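Local coordinates for protein Cg7008-pa (Drosophila melanogaster, PDB 2WAC) that cleaves DNA and RNA as an endonuclease, associates with the RNA-induced silencing complex, and through its Tudor domain binds peptides carrying symmetrically dimethylated arginine, at residues Ala60-Asp65 with Tyr88-Thr93; Ser79-Leu84 with Asn97-Leu102; Val150-Thr155 with Glu185-Arg190. All coordinates share one frame; numbering follows the deposited sequence.

Interaction 1: residues Ala60-Asp65 with Tyr88-Thr93; sequences AQFTLD and YGNKET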
loop_
_atom_site.group_PDB
_atom_site.type_symbol
_atom_site.label_atom_id
_atom_site.label_comp_id
_atom_site.label_asym_id
_atom_site.label_seq_id
_atom_site.Cartn_x
_atom_site.Cartn_y
_atom_site.Cartn_z
ATOM N N ALA A 60 -10.236 -16.108 1.466
ATOM C CA ALA A 60 -9.022 -16.796 1.041
ATOM C C ALA A 60 -8.188 -17.205 2.244
ATOM O O ALA A 60 -7.940 -16.394 3.143
ATOM C CB ALA A 60 -8.209 -15.908 0.110
ATOM N N GLN A 61 -7.759 -18.465 2.252
ATOM C CA GLN A 61 -6.899 -18.989 3.308
ATOM C C GLN A 61 -5.434 -18.699 2.973
ATOM O O GLN A 61 -4.821 -19.391 2.152
ATOM C CB GLN A 61 -7.136 -20.489 3.508
ATOM C CG GLN A 61 -6.678 -21.027 4.865
ATOM C CD GLN A 61 -6.739 -22.546 4.954
ATOM O OE1 GLN A 61 -6.751 -23.242 3.940
ATOM N NE2 GLN A 61 -6.771 -23.065 6.177
ATOM N N PHE A 62 -4.903 -17.657 3.609
ATOM C CA PHE A 62 -3.526 -17.185 3.430
ATOM C C PHE A 62 -2.539 -18.334 3.640
ATOM O O PHE A 62 -2.639 -19.068 4.625
ATOM C CB PHE A 62 -3.272 -16.032 4.419
ATOM C CG PHE A 62 -1.992 -15.256 4.187
ATOM C CD1 PHE A 62 -1.401 -15.173 2.929
ATOM C CD2 PHE A 62 -1.409 -14.558 5.244
ATOM C CE1 PHE A 62 -0.229 -14.442 2.734
ATOM C CE2 PHE A 62 -0.243 -13.814 5.060
ATOM C CZ PHE A 62 0.349 -13.756 3.799
ATOM N N THR A 63 -1.603 -18.499 2.704
ATOM C CA THR A 63 -0.641 -19.609 2.762
ATOM C C THR A 63 0.345 -19.489 3.923
ATOM O O THR A 63 0.935 -20.486 4.339
ATOM C CB THR A 63 0.155 -19.789 1.444
ATOM O OG1 THR A 63 0.885 -18.593 1.140
ATOM C CG2 THR A 63 -0.767 -20.123 0.300
ATOM N N LEU A 64 0.516 -18.275 4.447
ATOM C CA LEU A 64 1.454 -18.040 5.545
ATOM C C LEU A 64 0.982 -18.604 6.888
ATOM O O LEU A 64 1.744 -19.289 7.576
ATOM C CB LEU A 64 1.774 -16.547 5.693
ATOM C CG LEU A 64 2.733 -16.186 6.833
ATOM C CD1 LEU A 64 4.158 -16.551 6.449
ATOM C CD2 LEU A 64 2.635 -14.716 7.199
ATOM N N ASP A 65 -0.267 -18.318 7.253
ATOM C CA ASP A 65 -0.768 -18.644 8.592
ATOM C C ASP A 65 -1.963 -19.605 8.618
ATOM O O ASP A 65 -2.419 -20.002 9.693
ATOM C CB ASP A 65 -1.086 -17.355 9.374
ATOM C CG ASP A 65 -2.182 -16.508 8.723
ATOM O OD1 ASP A 65 -2.625 -16.820 7.596
ATOM O OD2 ASP A 65 -2.601 -15.516 9.354
ATOM N N TYR A 88 -5.458 -5.415 3.917
ATOM C CA TYR A 88 -4.026 -5.297 4.235
ATOM C C TYR A 88 -3.170 -4.779 3.081
ATOM O O TYR A 88 -2.286 -3.944 3.289
ATOM C CB TYR A 88 -3.476 -6.633 4.754
ATOM C CG TYR A 88 -4.173 -7.092 6.011
ATOM C CD1 TYR A 88 -3.732 -6.676 7.267
ATOM C CD2 TYR A 88 -5.297 -7.919 5.944
ATOM C CE1 TYR A 88 -4.385 -7.082 8.427
ATOM C CE2 TYR A 88 -5.956 -8.326 7.094
ATOM C CZ TYR A 88 -5.495 -7.908 8.331
ATOM O OH TYR A 88 -6.149 -8.317 9.469
ATOM N N GLY A 89 -3.419 -5.282 1.875
ATOM C CA GLY A 89 -2.734 -4.782 0.689
ATOM C C GLY A 89 -1.795 -5.734 -0.026
ATOM O O GLY A 89 -1.384 -5.462 -1.156
ATOM N N ASN A 90 -1.439 -6.843 0.620
ATOM C CA ASN A 90 -0.603 -7.847 -0.037
ATOM C C ASN A 90 -1.390 -8.702 -1.033
ATOM O O ASN A 90 -2.605 -8.859 -0.912
ATOM C CB ASN A 90 0.147 -8.723 0.980
ATOM C CG ASN A 90 -0.782 -9.457 1.930
ATOM O OD1 ASN A 90 -1.702 -8.868 2.501
ATOM N ND2 ASN A 90 -0.536 -10.747 2.117
ATOM N N LYS A 91 -0.673 -9.234 -2.019
ATOM C CA LYS A 91 -1.236 -10.111 -3.037
ATOM C C LYS A 91 -0.485 -11.433 -3.033
ATOM O O LYS A 91 0.688 -11.481 -2.652
ATOM C CB LYS A 91 -1.076 -9.489 -4.425
ATOM C CG LYS A 91 -1.902 -8.252 -4.712
ATOM C CD LYS A 91 -1.599 -7.769 -6.127
ATOM C CE LYS A 91 -2.511 -6.638 -6.567
ATOM N NZ LYS A 91 -2.195 -5.360 -5.886
ATOM N N GLU A 92 -1.155 -12.502 -3.463
ATOM C CA GLU A 92 -0.477 -13.766 -3.758
ATOM C C GLU A 92 -1.224 -14.611 -4.791
ATOM O O GLU A 92 -2.434 -14.452 -4.992
ATOM C CB GLU A 92 -0.212 -14.584 -2.480
ATOM C CG GLU A 92 -1.397 -15.403 -1.971
ATOM C CD GLU A 92 -1.049 -16.275 -0.773
ATOM O OE1 GLU A 92 0.114 -16.715 -0.658
ATOM O OE2 GLU A 92 -1.947 -16.529 0.055
ATOM N N THR A 93 -0.483 -15.505 -5.441
ATOM C CA THR A 93 -1.062 -16.514 -6.321
ATOM C C THR A 93 -1.210 -17.830 -5.552
ATOM O O THR A 93 -0.274 -18.296 -4.895
ATOM C CB THR A 93 -0.250 -16.681 -7.624
ATOM O OG1 THR A 93 -0.201 -15.423 -8.309
ATOM C CG2 THR A 93 -0.891 -17.718 -8.543
#
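The carboxylate of Glu92 reaches across from its strand and meets Thr63 with both oxygens, and this is the tight part of the contact. Thr63 OG1 donates to Glu92 OE1 at 2.7 Å, arriving on the syn side of that oxygen, while Thr63 N makes a weak but fairly straight bond to Glu92 OE2 (3.3 Å, 166° at the hydrogen). Thr63 chi1 of 59° keeps OG1 on the side of its own N, where hydroxyl and amide can reach one carboxylate. Glu92 OE2 has a stronger partner outside these segments, the hydroxyl of Tyr85, and it also lies near the plane of the Phe62 ring at its edge, 3.2 Å from CD1. An alanine in place of Glu92 would probably leave Thr63 OG1 and the Tyr85 hydroxyl each without its carboxylate oxygen and open a gap at the edge of Phe62.

The other end is looser. Asn90 ND2 approaches Phe62 CZ obliquely at 3.6 Å, with no hydrogen bond between the segments there, and the contact as a whole lies at the surface. Leu64 CB sits over one face of the Phe62 ring, and Tyr85 meets that ring with its plane inclined by about 60°.

Phe62, Tyr85, Tyr88 and Asn90 lie in the region involved in dimethylarginine binding, and the clustered rings are consistent with the aromatic cage of Tudor domains. The chemistry is consistent with a second-shell role for Glu92: its acidic group ties the loop after strand 57-61 to Tyr85 and would be expected to make the pocket edge more negative.

Interaction 2: residues Ser79-Leu84 with Asn97-Leu102; sequences SNATVL and NRLAAL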
loop_
_atom_site.group_PDB
_atom_site.type_symbol
_atom_site.label_atom_id
_atom_site.label_comp_id
_atom_site.label_asym_id
_atom_site.label_seq_id
_atom_site.Cartn_x
_atom_site.Cartn_y
_atom_site.Cartn_z
ATOM N N SER A 79 -6.196 -23.931 -12.189
ATOM C CA SER A 79 -6.334 -24.377 -10.795
ATOM C C SER A 79 -5.943 -23.325 -9.756
ATOM O O SER A 79 -6.108 -23.548 -8.553
ATOM C CB SER A 79 -5.499 -25.639 -10.564
ATOM O OG SER A 79 -5.901 -26.682 -11.430
ATOM N N ASN A 80 -5.428 -22.191 -10.223
ATOM C CA ASN A 80 -4.892 -21.152 -9.344
ATOM C C ASN A 80 -5.532 -19.786 -9.592
ATOM O O ASN A 80 -6.096 -19.542 -10.661
ATOM C CB ASN A 80 -3.368 -21.058 -9.512
ATOM C CG ASN A 80 -2.670 -22.396 -9.309
ATOM O OD1 ASN A 80 -2.683 -22.954 -8.212
ATOM N ND2 ASN A 80 -2.052 -22.911 -10.368
ATOM N N ALA A 81 -5.452 -18.905 -8.598
ATOM C CA ALA A 81 -5.925 -17.530 -8.748
ATOM C C ALA A 81 -4.967 -16.543 -8.094
ATOM O O ALA A 81 -4.275 -16.880 -7.129
ATOM C CB ALA A 81 -7.326 -17.371 -8.167
ATOM N N THR A 82 -4.925 -15.330 -8.637
ATOM C CA THR A 82 -4.198 -14.230 -8.021
ATOM C C THR A 82 -5.198 -13.376 -7.249
ATOM O O THR A 82 -6.170 -12.873 -7.821
ATOM C CB THR A 82 -3.450 -13.380 -9.071
ATOM O OG1 THR A 82 -2.542 -14.213 -9.801
ATOM C CG2 THR A 82 -2.666 -12.249 -8.399
ATOM N N VAL A 83 -4.961 -13.235 -5.947
ATOM C CA VAL A 83 -5.864 -12.488 -5.069
ATOM C C VAL A 83 -5.175 -11.311 -4.377
ATOM O O VAL A 83 -3.962 -11.326 -4.161
ATOM C CB VAL A 83 -6.565 -13.400 -4.006
ATOM C CG1 VAL A 83 -7.296 -14.562 -4.675
ATOM C CG2 VAL A 83 -5.574 -13.909 -2.948
ATOM N N LEU A 84 -5.967 -10.291 -4.056
ATOM C CA LEU A 84 -5.525 -9.163 -3.247
ATOM C C LEU A 84 -6.219 -9.240 -1.894
ATOM O O LEU A 84 -7.444 -9.327 -1.831
ATOM C CB LEU A 84 -5.864 -7.831 -3.934
ATOM C CG LEU A 84 -5.826 -6.557 -3.070
ATOM C CD1 LEU A 84 -4.397 -6.149 -2.725
ATOM C CD2 LEU A 84 -6.572 -5.401 -3.734
ATOM N N ASN A 97 -8.633 -24.077 -4.552
ATOM C CA ASN A 97 -9.176 -24.884 -3.454
ATOM C C ASN A 97 -8.967 -24.265 -2.062
ATOM O O ASN A 97 -9.473 -24.780 -1.065
ATOM C CB ASN A 97 -8.718 -26.360 -3.521
ATOM C CG ASN A 97 -7.210 -26.537 -3.388
ATOM O OD1 ASN A 97 -6.537 -25.804 -2.666
ATOM N ND2 ASN A 97 -6.679 -27.541 -4.076
ATOM N N ARG A 98 -8.232 -23.153 -2.011
ATOM C CA ARG A 98 -8.070 -22.368 -0.784
ATOM C C ARG A 98 -8.945 -21.111 -0.805
ATOM O O ARG A 98 -8.764 -20.190 -0.000
ATOM C CB ARG A 98 -6.599 -22.006 -0.564
ATOM C CG ARG A 98 -5.733 -23.186 -0.157
ATOM C CD ARG A 98 -4.278 -22.791 -0.004
ATOM N NE ARG A 98 -4.030 -22.021 1.217
ATOM C CZ ARG A 98 -3.635 -22.542 2.376
ATOM N NH1 ARG A 98 -3.438 -23.850 2.504
ATOM N NH2 ARG A 98 -3.437 -21.748 3.416
ATOM N N LEU A 99 -9.895 -21.088 -1.738
ATOM C CA LEU A 99 -10.872 -20.012 -1.834
ATOM C C LEU A 99 -12.262 -20.537 -1.518
ATOM O O LEU A 99 -12.602 -21.670 -1.865
ATOM C CB LEU A 99 -10.858 -19.381 -3.231
ATOM C CG LEU A 99 -9.519 -18.895 -3.802
ATOM C CD1 LEU A 99 -9.693 -18.375 -5.218
ATOM C CD2 LEU A 99 -8.878 -17.832 -2.924
ATOM N N ALA A 100 -13.058 -19.707 -0.855
ATOM C CA ALA A 100 -14.448 -20.033 -0.561
ATOM C C ALA A 100 -15.319 -18.805 -0.783
ATOM O O ALA A 100 -14.816 -17.677 -0.835
ATOM C CB ALA A 100 -14.583 -20.535 0.867
ATOM N N ALA A 101 -16.624 -19.027 -0.927
ATOM C CA ALA A 101 -17.577 -17.928 -1.002
ATOM C C ALA A 101 -17.558 -17.171 0.320
ATOM O O ALA A 101 -17.636 -17.774 1.395
ATOM C CB ALA A 101 -18.976 -18.448 -1.307
ATOM N N LEU A 102 -17.420 -15.851 0.230
ATOM C CA LEU A 102 -17.494 -14.984 1.395
ATOM C C LEU A 102 -18.965 -14.773 1.751
ATOM O O LEU A 102 -19.756 -14.379 0.888
ATOM C CB LEU A 102 -16.803 -13.645 1.110
ATOM C CG LEU A 102 -16.569 -12.638 2.245
ATOM C CD1 LEU A 102 -15.617 -13.178 3.307
ATOM C CD2 LEU A 102 -16.036 -11.337 1.678
HETATM O O HOH W 1 -7.148 -25.683 -6.949
#
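Asn97 meets Ser79, just ahead of strand 80-85, through one water, which accepts from Asn97 N at 3.2 Å and donates to Ser79 O at 2.9 Å. That carbonyl is also bonded to the hydroxyl of Thr96, the residue just before Asn97, so the bridge closes the end of the contact where strand 80-85 begins. Arg98 turns to another part of the domain, where its NE bonds Gln61 O and its NH2 bonds Asn66 OD1.

Leu99 carries the apolar contact. Its CB is directed at strand 80-85, and the two methyls divide the work: CD1 touches Ala81 CB at 3.9 Å, and CD2 lies 4.0 Å from Val83 CG1. The fork of the leucine thus spans residues two apart on one strand, both of them on its inward face. With chi1 at -53° CG stands beside the backbone N, and chi2 of 177° runs CD1 out as the extended branch, toward Ala81. The valine and leucine side chains run antiparallel, side by side, which lets a branch of one lie beside a branch of the other. No hydrogen bond joins the two segments directly; the CA atoms of Ala81 and Leu99 are 8.9 Å apart, so the strands meet through side chains. Further on, Ala100 packs on Trp68 and Pro45, and Leu102 on Leu57 and Ala59.

The three touching residues are buried, in keeping with the interior of the small Tudor barrel. Strands 80-85 and 99-101 are not neighbours in the five-stranded antiparallel sheet: 68-77 and 57-61 come between them, and the sheet curls until they face. Ala71 of strand 68-77 touches Val83, while Ala60 of strand 57-61 and Pro52 touch Leu99.

Interaction 3: residues Val150-Thr155 with Glu185-Arg190; sequences VELKVT and EQRGER
Leu152 lays its CD2 methyl against the paired charged groups of Arg187 and Glu189, 3.4 Å from Glu189 OE2 and 3.7 Å from Arg187 NH2. Its CG is anti to the backbone N (chi1 -169°), which carries the fork across to the other segment. CD1 lies beside the aliphatic part of the glutamate, 4.1 Å from Glu189 CG. The leucine crosses the Glu189 side chain at about a right angle and meets the guanidinium obliquely.

What it rests on is held together within its own segment. Arg187 grips Glu189 side-on: NE bonds OE1 at 3.0 Å and NH2 bonds OE2 at 3.1 Å. Both oxygens lie close to the guanidinium plane, although the arginine nitrogens stand nearly 30° out of the carboxylate plane. A bend at Glu189 chi2 (89°) turns the carboxylate back toward the arginine. Glu185 OE2 adds a long salt bridge to Arg187 NH1, 3.7 Å, completing a network that should fix the guanidinium's rotation.

Away from the Tudor domain, in the part consistent with a staphylococcal-nuclease-like domain, this surface contact joins strand 145-152 to the loop between strand 183-184 and helix 193-208. Backbone bonds from both Glu151 and Leu152 go to Leu160 of strand 159-164, forming a classic beta bulge. Leu160 also touches Arg187, and Leu192, just ahead of helix 193-208, packs on Leu152.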
loop_
_atom_site.group_PDB
_atom_site.type_symbol
_atom_site.label_atom_id
_atom_site.label_comp_id
_atom_site.label_asym_id
_atom_site.label_seq_id
_atom_site.Cartn_x
_atom_site.Cartn_y
_atom_site.Cartn_z
ATOM N N VAL A 150 -3.825 13.527 0.975
ATOM C CA VAL A 150 -4.046 13.286 -0.448
ATOM C C VAL A 150 -3.743 14.574 -1.211
ATOM O O VAL A 150 -4.363 15.611 -0.965
ATOM C CB VAL A 150 -5.490 12.789 -0.741
ATOM C CG1 VAL A 150 -5.728 12.650 -2.244
ATOM C CG2 VAL A 150 -5.752 11.459 -0.040
ATOM N N GLU A 151 -2.779 14.501 -2.126
ATOM C CA GLU A 151 -2.318 15.678 -2.871
ATOM C C GLU A 151 -3.040 15.849 -4.204
ATOM O O GLU A 151 -3.284 16.973 -4.647
ATOM C CB GLU A 151 -0.806 15.612 -3.108
ATOM C CG GLU A 151 0.043 15.463 -1.841
ATOM C CD GLU A 151 0.040 16.699 -0.952
ATOM O OE1 GLU A 151 -0.322 17.797 -1.426
ATOM O OE2 GLU A 151 0.410 16.572 0.234
ATOM N N LEU A 152 -3.364 14.727 -4.843
ATOM C CA LEU A 152 -4.067 14.734 -6.120
ATOM C C LEU A 152 -4.877 13.462 -6.299
ATOM O O LEU A 152 -4.358 12.358 -6.134
ATOM C CB LEU A 152 -3.086 14.886 -7.292
ATOM C CG LEU A 152 -3.686 15.159 -8.679
ATOM C CD1 LEU A 152 -4.186 16.596 -8.793
ATOM C CD2 LEU A 152 -2.674 14.869 -9.770
ATOM N N LYS A 153 -6.152 13.632 -6.637
ATOM C CA LYS A 153 -7.000 12.516 -7.045
ATOM C C LYS A 153 -6.669 12.133 -8.484
ATOM O O LYS A 153 -6.541 13.001 -9.351
ATOM C CB LYS A 153 -8.480 12.887 -6.939
ATOM C CG LYS A 153 -8.966 13.196 -5.533
ATOM C CD LYS A 153 -10.373 13.777 -5.569
ATOM C CE LYS A 153 -10.848 14.195 -4.184
ATOM N NZ LYS A 153 -11.116 13.019 -3.306
ATOM N N VAL A 154 -6.519 10.833 -8.723
ATOM C CA VAL A 154 -6.251 10.305 -10.057
ATOM C C VAL A 154 -7.355 9.321 -10.417
ATOM O O VAL A 154 -7.634 8.389 -9.663
ATOM C CB VAL A 154 -4.875 9.589 -10.139
ATOM C CG1 VAL A 154 -4.575 9.163 -11.575
ATOM C CG2 VAL A 154 -3.761 10.486 -9.613
ATOM N N THR A 155 -7.985 9.535 -11.568
ATOM C CA THR A 155 -9.059 8.659 -12.024
ATOM C C THR A 155 -8.507 7.304 -12.474
ATOM O O THR A 155 -7.633 7.235 -13.341
ATOM C CB THR A 155 -9.883 9.316 -13.154
ATOM O OG1 THR A 155 -10.300 10.625 -12.744
ATOM C CG2 THR A 155 -11.116 8.479 -13.489
ATOM N N GLU A 185 9.791 14.118 -9.053
ATOM C CA GLU A 185 8.985 14.131 -10.269
ATOM C C GLU A 185 8.532 15.544 -10.618
ATOM O O GLU A 185 8.032 16.280 -9.764
ATOM C CB GLU A 185 7.776 13.200 -10.130
ATOM C CG GLU A 185 6.891 13.112 -11.374
ATOM C CD GLU A 185 5.623 12.305 -11.148
ATOM O OE1 GLU A 185 5.203 12.147 -9.983
ATOM O OE2 GLU A 185 5.041 11.830 -12.146
ATOM N N GLN A 186 8.726 15.910 -11.881
ATOM C CA GLN A 186 8.241 17.171 -12.414
ATOM C C GLN A 186 6.904 16.940 -13.118
ATOM O O GLN A 186 6.813 16.119 -14.032
ATOM C CB GLN A 186 9.272 17.758 -13.387
ATOM C CG GLN A 186 8.853 19.060 -14.066
ATOM C CD GLN A 186 8.695 20.211 -13.094
ATOM O OE1 GLN A 186 9.590 20.496 -12.296
ATOM N NE2 GLN A 186 7.550 20.882 -13.157
ATOM N N ARG A 187 5.869 17.647 -12.667
ATOM C CA ARG A 187 4.560 17.644 -13.335
ATOM C C ARG A 187 3.848 18.997 -13.218
ATOM O O ARG A 187 4.223 19.836 -12.395
ATOM C CB ARG A 187 3.673 16.487 -12.854
ATOM C CG ARG A 187 3.419 16.422 -11.353
ATOM C CD ARG A 187 2.824 15.074 -10.971
ATOM N NE ARG A 187 1.516 14.848 -11.591
ATOM C CZ ARG A 187 0.926 13.661 -11.708
ATOM N NH1 ARG A 187 1.520 12.564 -11.254
ATOM N NH2 ARG A 187 -0.263 13.568 -12.289
ATOM N N GLY A 188 2.813 19.189 -14.036
ATOM C CA GLY A 188 2.264 20.519 -14.296
ATOM C C GLY A 188 1.059 21.035 -13.526
ATOM O O GLY A 188 0.728 22.214 -13.647
ATOM N N GLU A 189 0.389 20.183 -12.749
ATOM C CA GLU A 189 -0.754 20.647 -11.950
ATOM C C GLU A 189 -0.342 21.849 -11.104
ATOM O O GLU A 189 0.567 21.750 -10.277
ATOM C CB GLU A 189 -1.313 19.537 -11.051
ATOM C CG GLU A 189 -2.075 18.436 -11.784
ATOM C CD GLU A 189 -1.181 17.298 -12.248
ATOM O OE1 GLU A 189 0.057 17.398 -12.111
ATOM O OE2 GLU A 189 -1.720 16.290 -12.751
ATOM N N ARG A 190 -0.999 22.984 -11.333
ATOM C CA ARG A 190 -0.691 24.225 -10.615
ATOM C C ARG A 190 -0.816 24.063 -9.095
ATOM O O ARG A 190 0.030 24.564 -8.353
ATOM C CB ARG A 190 -1.520 25.401 -11.177
ATOM C CG ARG A 190 -1.819 26.598 -10.249
ATOM C CD ARG A 190 -0.598 27.359 -9.694
ATOM N NE ARG A 190 0.344 27.863 -10.693
ATOM C CZ ARG A 190 1.118 28.936 -10.527
ATOM N NH1 ARG A 190 1.952 29.303 -11.492
ATOM N NH2 ARG A 190 1.058 29.655 -9.410
#

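Overall arrangement
Interactions 1 and 2 belong to the Tudor domain and share its antiparallel sheet, with centres about 10 Å apart. Their segments alternate along the chain, and they touch directly: Glu92 O meets Val83 N in a probable hydrogen bond. One lies at the dimethylarginine-binding surface, the other in the buried interior. Interaction 3 comes later in the chain, on the opposite side of the chain's centre, about 32 and 35 Å from the other two between centres. It ties strand 145-152 of the separate mixed sheet to the loop before helix 193-208, consistent with the nuclease-like part of this extended Tudor fragment, so peptide recognition and this packing occupy different ends of the molecule.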